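Local coordinates for protein dinoflagellate luciferase (Lingulodinium polyedrum, PDB 1VPR) that catalyses, as the third luciferase domain of a three-domain enzyme, the oxidation of dinoflagellate luciferin by molecular oxygen that emits blue light, at residues 131-134 against 135-138; 326-329 against 330-334. All blocks are in the same frame, centred on the assembly; numbering follows the deposited sequence.

In the fold
Both contacts are local folds of loop chain, about 16 Å apart between centres and on the same side of the beta-barrel luciferase domain. Contact 1 is partly buried: a polar turn on its outer side is paired with two buried side chains, Tyr131 and Leu138, that reach strand 247-253. Contact 2 lies at the surface and rests on packing of an arginine over a proline, without side-chain hydrogen bonds between its segments. Helix 321-324 links them: the 135-138 segment bonds to its Thr323, and 326-329 follows it in sequence. The two also touch directly, Lys137 CD lying 3.5 Å from Ala326 O.

Contact 1: 131-134 against 135-138; sequences YGDK and TLKL
Asp133 closes over Thr135 and Leu136 in a tight turn. Its side chain swings CG anti to the backbone N (chi1 -170°), which carries the carboxylate forward over the residues that follow. Starting at the root, CB packs on Leu136 CD1 at 3.7 Å, and CG sits against Leu136 CG. The two oxygens then part company. OD2 lies across the leucine, 3.4 Å from Leu136 CG, whereas OD1 takes two bonds from Thr135: a very short one from OG1 at 2.5 Å, and one from Thr135 N at 3.0 Å that arrives on the anti side, 30° out of the carboxylate plane. Two donors on one oxygen probably limit the carboxylate's rotation. The backbone closes the turn as well, Leu136 N bonding to Asp133 O at 3.2 Å.

On the inner side, Tyr131 CE2 meets Leu138 CD1 at 3.8 Å, the methyl oblique to the ring; both side chains also touch Cys126 of helix 120-126 and residues of strand 247-253. Lys134 NZ turns to salt bridges with Asp347 and Asp345. The bond from Thr135 N to Asp133 OD1 makes an Asx turn, set within the type I beta turn from Asp133 to Leu136.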
loop_
_atom_site.group_PDB
_atom_site.type_symbol
_atom_site.label_atom_id
_atom_site.label_comp_id
_atom_site.label_asym_id
_atom_site.label_seq_id
_atom_site.Cartn_x
_atom_site.Cartn_y
_atom_site.Cartn_z
ATOM N N TYR A 131 1.539 -15.515 -9.139
ATOM C CA TYR A 131 2.323 -14.315 -8.853
ATOM C C TYR A 131 3.441 -14.543 -7.851
ATOM O O TYR A 131 4.388 -13.763 -7.816
ATOM C CB TYR A 131 1.432 -13.164 -8.367
ATOM C CG TYR A 131 0.591 -12.574 -9.478
ATOM C CD1 TYR A 131 -0.716 -13.017 -9.692
ATOM C CD2 TYR A 131 1.137 -11.637 -10.369
ATOM C CE1 TYR A 131 -1.468 -12.547 -10.776
ATOM C CE2 TYR A 131 0.405 -11.156 -11.460
ATOM C CZ TYR A 131 -0.894 -11.619 -11.657
ATOM O OH TYR A 131 -1.610 -11.198 -12.755
ATOM N N GLY A 132 3.325 -15.606 -7.044
ATOM C CA GLY A 132 4.353 -15.921 -6.059
ATOM C C GLY A 132 5.590 -16.648 -6.596
ATOM O O GLY A 132 6.554 -16.869 -5.862
ATOM N N ASP A 133 5.590 -17.013 -7.869
ATOM C CA ASP A 133 6.721 -17.739 -8.453
ATOM C C ASP A 133 7.679 -16.755 -9.122
ATOM O O ASP A 133 7.415 -16.269 -10.236
ATOM C CB ASP A 133 6.199 -18.761 -9.484
ATOM C CG ASP A 133 7.283 -19.728 -9.978
ATOM O OD1 ASP A 133 8.508 -19.424 -9.885
ATOM O OD2 ASP A 133 6.885 -20.806 -10.488
ATOM N N LYS A 134 8.798 -16.476 -8.449
ATOM C CA LYS A 134 9.771 -15.512 -8.949
ATOM C C LYS A 134 10.453 -15.930 -10.236
ATOM O O LYS A 134 11.017 -15.079 -10.927
ATOM C CB LYS A 134 10.826 -15.221 -7.863
ATOM C CG LYS A 134 10.237 -14.580 -6.587
ATOM C CD LYS A 134 11.245 -14.598 -5.413
ATOM C CE LYS A 134 12.508 -13.818 -5.758
ATOM N NZ LYS A 134 12.241 -12.360 -5.829
ATOM N N THR A 135 10.391 -17.222 -10.571
ATOM C CA THR A 135 11.017 -17.744 -11.790
ATOM C C THR A 135 10.178 -17.602 -13.069
ATOM O O THR A 135 10.645 -17.927 -14.167
ATOM C CB THR A 135 11.374 -19.242 -11.641
ATOM O OG1 THR A 135 10.170 -20.036 -11.636
ATOM C CG2 THR A 135 12.124 -19.463 -10.319
ATOM N N LEU A 136 8.952 -17.112 -12.946
ATOM C CA LEU A 136 8.088 -16.975 -14.126
ATOM C C LEU A 136 8.024 -15.564 -14.696
ATOM O O LEU A 136 8.036 -14.581 -13.964
ATOM C CB LEU A 136 6.660 -17.412 -13.782
ATOM C CG LEU A 136 6.484 -18.834 -13.257
ATOM C CD1 LEU A 136 5.004 -19.082 -12.950
ATOM C CD2 LEU A 136 6.999 -19.848 -14.282
ATOM N N LYS A 137 7.954 -15.466 -16.012
ATOM C CA LYS A 137 7.814 -14.176 -16.656
ATOM C C LYS A 137 6.313 -13.894 -16.664
ATOM O O LYS A 137 5.506 -14.828 -16.790
ATOM C CB LYS A 137 8.306 -14.246 -18.092
ATOM C CG LYS A 137 9.758 -14.598 -18.239
ATOM C CD LYS A 137 10.125 -14.572 -19.695
ATOM C CE LYS A 137 11.581 -14.946 -19.891
ATOM N NZ LYS A 137 11.872 -15.099 -21.352
ATOM N N LEU A 138 5.927 -12.627 -16.535
ATOM C CA LEU A 138 4.514 -12.284 -16.548
ATOM C C LEU A 138 4.025 -12.708 -17.933
ATOM O O LEU A 138 4.685 -12.446 -18.948
ATOM C CB LEU A 138 4.334 -10.778 -16.328
ATOM C CG LEU A 138 2.940 -10.285 -15.946
ATOM C CD1 LEU A 138 2.510 -10.881 -14.607
ATOM C CD2 LEU A 138 2.959 -8.760 -15.857
#

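Contact 2: 326-329 against 330-334; sequences AGRD and NAPTN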
loop_
_atom_site.group_PDB
_atom_site.type_symbol
_atom_site.label_atom_id
_atom_site.label_comp_id
_atom_site.label_asym_id
_atom_site.label_seq_id
_atom_site.Cartn_x
_atom_site.Cartn_y
_atom_site.Cartn_z
ATOM N N ALA A 326 9.221 -9.453 -17.476
ATOM C CA ALA A 326 9.325 -10.673 -18.278
ATOM C C ALA A 326 10.742 -10.889 -18.783
ATOM O O ALA A 326 10.947 -11.220 -19.956
ATOM C CB ALA A 326 8.364 -10.619 -19.482
ATOM N N GLY A 327 11.718 -10.676 -17.910
ATOM C CA GLY A 327 13.105 -10.884 -18.286
ATOM C C GLY A 327 13.715 -9.881 -19.245
ATOM O O GLY A 327 14.839 -10.084 -19.699
ATOM N N ARG A 328 13.020 -8.791 -19.546
ATOM C CA ARG A 328 13.570 -7.809 -20.481
ATOM C C ARG A 328 14.241 -6.613 -19.830
ATOM O O ARG A 328 13.573 -5.729 -19.287
ATOM C CB ARG A 328 12.477 -7.309 -21.442
ATOM C CG ARG A 328 13.025 -6.349 -22.507
ATOM C CD ARG A 328 11.969 -5.764 -23.448
ATOM N NE ARG A 328 12.546 -4.706 -24.281
ATOM C CZ ARG A 328 11.858 -3.945 -25.137
ATOM N NH1 ARG A 328 12.482 -3.007 -25.842
ATOM N NH2 ARG A 328 10.550 -4.123 -25.291
ATOM N N ASP A 329 15.568 -6.568 -19.899
ATOM C CA ASP A 329 16.317 -5.456 -19.331
ATOM C C ASP A 329 15.913 -4.153 -20.010
ATOM O O ASP A 329 15.588 -4.144 -21.203
ATOM C CB ASP A 329 17.816 -5.658 -19.553
ATOM C CG ASP A 329 18.413 -6.766 -18.698
ATOM O OD1 ASP A 329 19.574 -7.136 -18.974
ATOM O OD2 ASP A 329 17.758 -7.264 -17.759
ATOM N N ASN A 330 15.926 -3.053 -19.251
ATOM C CA ASN A 330 15.613 -1.730 -19.781
ATOM C C ASN A 330 14.357 -1.683 -20.643
ATOM O O ASN A 330 14.351 -1.088 -21.735
ATOM C CB ASN A 330 16.832 -1.207 -20.553
ATOM C CG ASN A 330 18.106 -1.264 -19.717
ATOM O OD1 ASN A 330 18.149 -0.738 -18.605
ATOM N ND2 ASN A 330 19.140 -1.913 -20.238
ATOM N N ALA A 331 13.288 -2.302 -20.142
ATOM C CA ALA A 331 12.022 -2.328 -20.851
ATOM C C ALA A 331 11.568 -0.873 -21.006
ATOM O O ALA A 331 11.935 -0.003 -20.202
ATOM C CB ALA A 331 11.000 -3.161 -20.074
ATOM N N PRO A 332 10.748 -0.587 -22.036
ATOM C CA PRO A 332 10.277 0.773 -22.289
ATOM C C PRO A 332 9.025 1.279 -21.596
ATOM O O PRO A 332 8.230 0.519 -21.055
ATOM C CB PRO A 332 10.089 0.770 -23.798
ATOM C CG PRO A 332 9.462 -0.585 -24.012
ATOM C CD PRO A 332 10.348 -1.490 -23.136
ATOM N N THR A 333 8.866 2.593 -21.663
ATOM C CA THR A 333 7.696 3.283 -21.145
ATOM C C THR A 333 6.737 3.140 -22.316
ATOM O O THR A 333 7.106 2.599 -23.355
ATOM C CB THR A 333 7.962 4.795 -20.933
ATOM O OG1 THR A 333 8.251 5.414 -22.203
ATOM C CG2 THR A 333 9.140 5.016 -19.979
ATOM N N ASN A 334 5.517 3.632 -22.168
ATOM C CA ASN A 334 4.554 3.559 -23.243
ATOM C C ASN A 334 4.863 4.562 -24.375
ATOM O O ASN A 334 4.137 4.645 -25.360
ATOM C CB ASN A 334 3.152 3.782 -22.683
ATOM C CG ASN A 334 3.064 5.004 -21.802
ATOM O OD1 ASN A 334 3.807 5.148 -20.825
ATOM N ND2 ASN A 334 2.148 5.893 -22.132
#
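Arg328 laid over Pro332 marks the start of an extended surface loop, just beyond the Schellman motif that ends helix 321-324 with Ala326 as its C-prime residue. With CG anti to the backbone N (chi1 -176°) and the chain straight on to NE, the arginine runs beside the following residues until its guanidinium reaches the proline ring. The side chains cross at about a right angle. Pro332 CD sits 3.3 Å above the guanidinium plane, offset toward the rim, and its closest approach is to Arg328 NH2 at 3.4 Å. This is van der Waals packing of a CH2 group over one face of the guanidinium, a face that Ala331 CA also overlies. Nearer the root of the arginine, Ala331 CB rests 3.7 Å from Arg328 O.

Between these residues the chain bends at Asn330, whose backbone is left-handed helical (phi 47°, psi 47°). Its ND2 makes a loose approach to Asp329 CB, at 4.0 Å. A valine here would probably strain this backbone conformation, which asparagine tolerates far better than a beta-branched residue, and the loose packing of the amide on Asp329 CB would go too.

The loop is joined to neighbouring loops: Asp329 OD2 accepts a bond from Ala343 N, and Asn330 and Ala331 pair by backbone with Thr341 and Tyr339. Pro332 bonds by backbone to Trp145, in the long connection between helix 120-126 and strand 163-169.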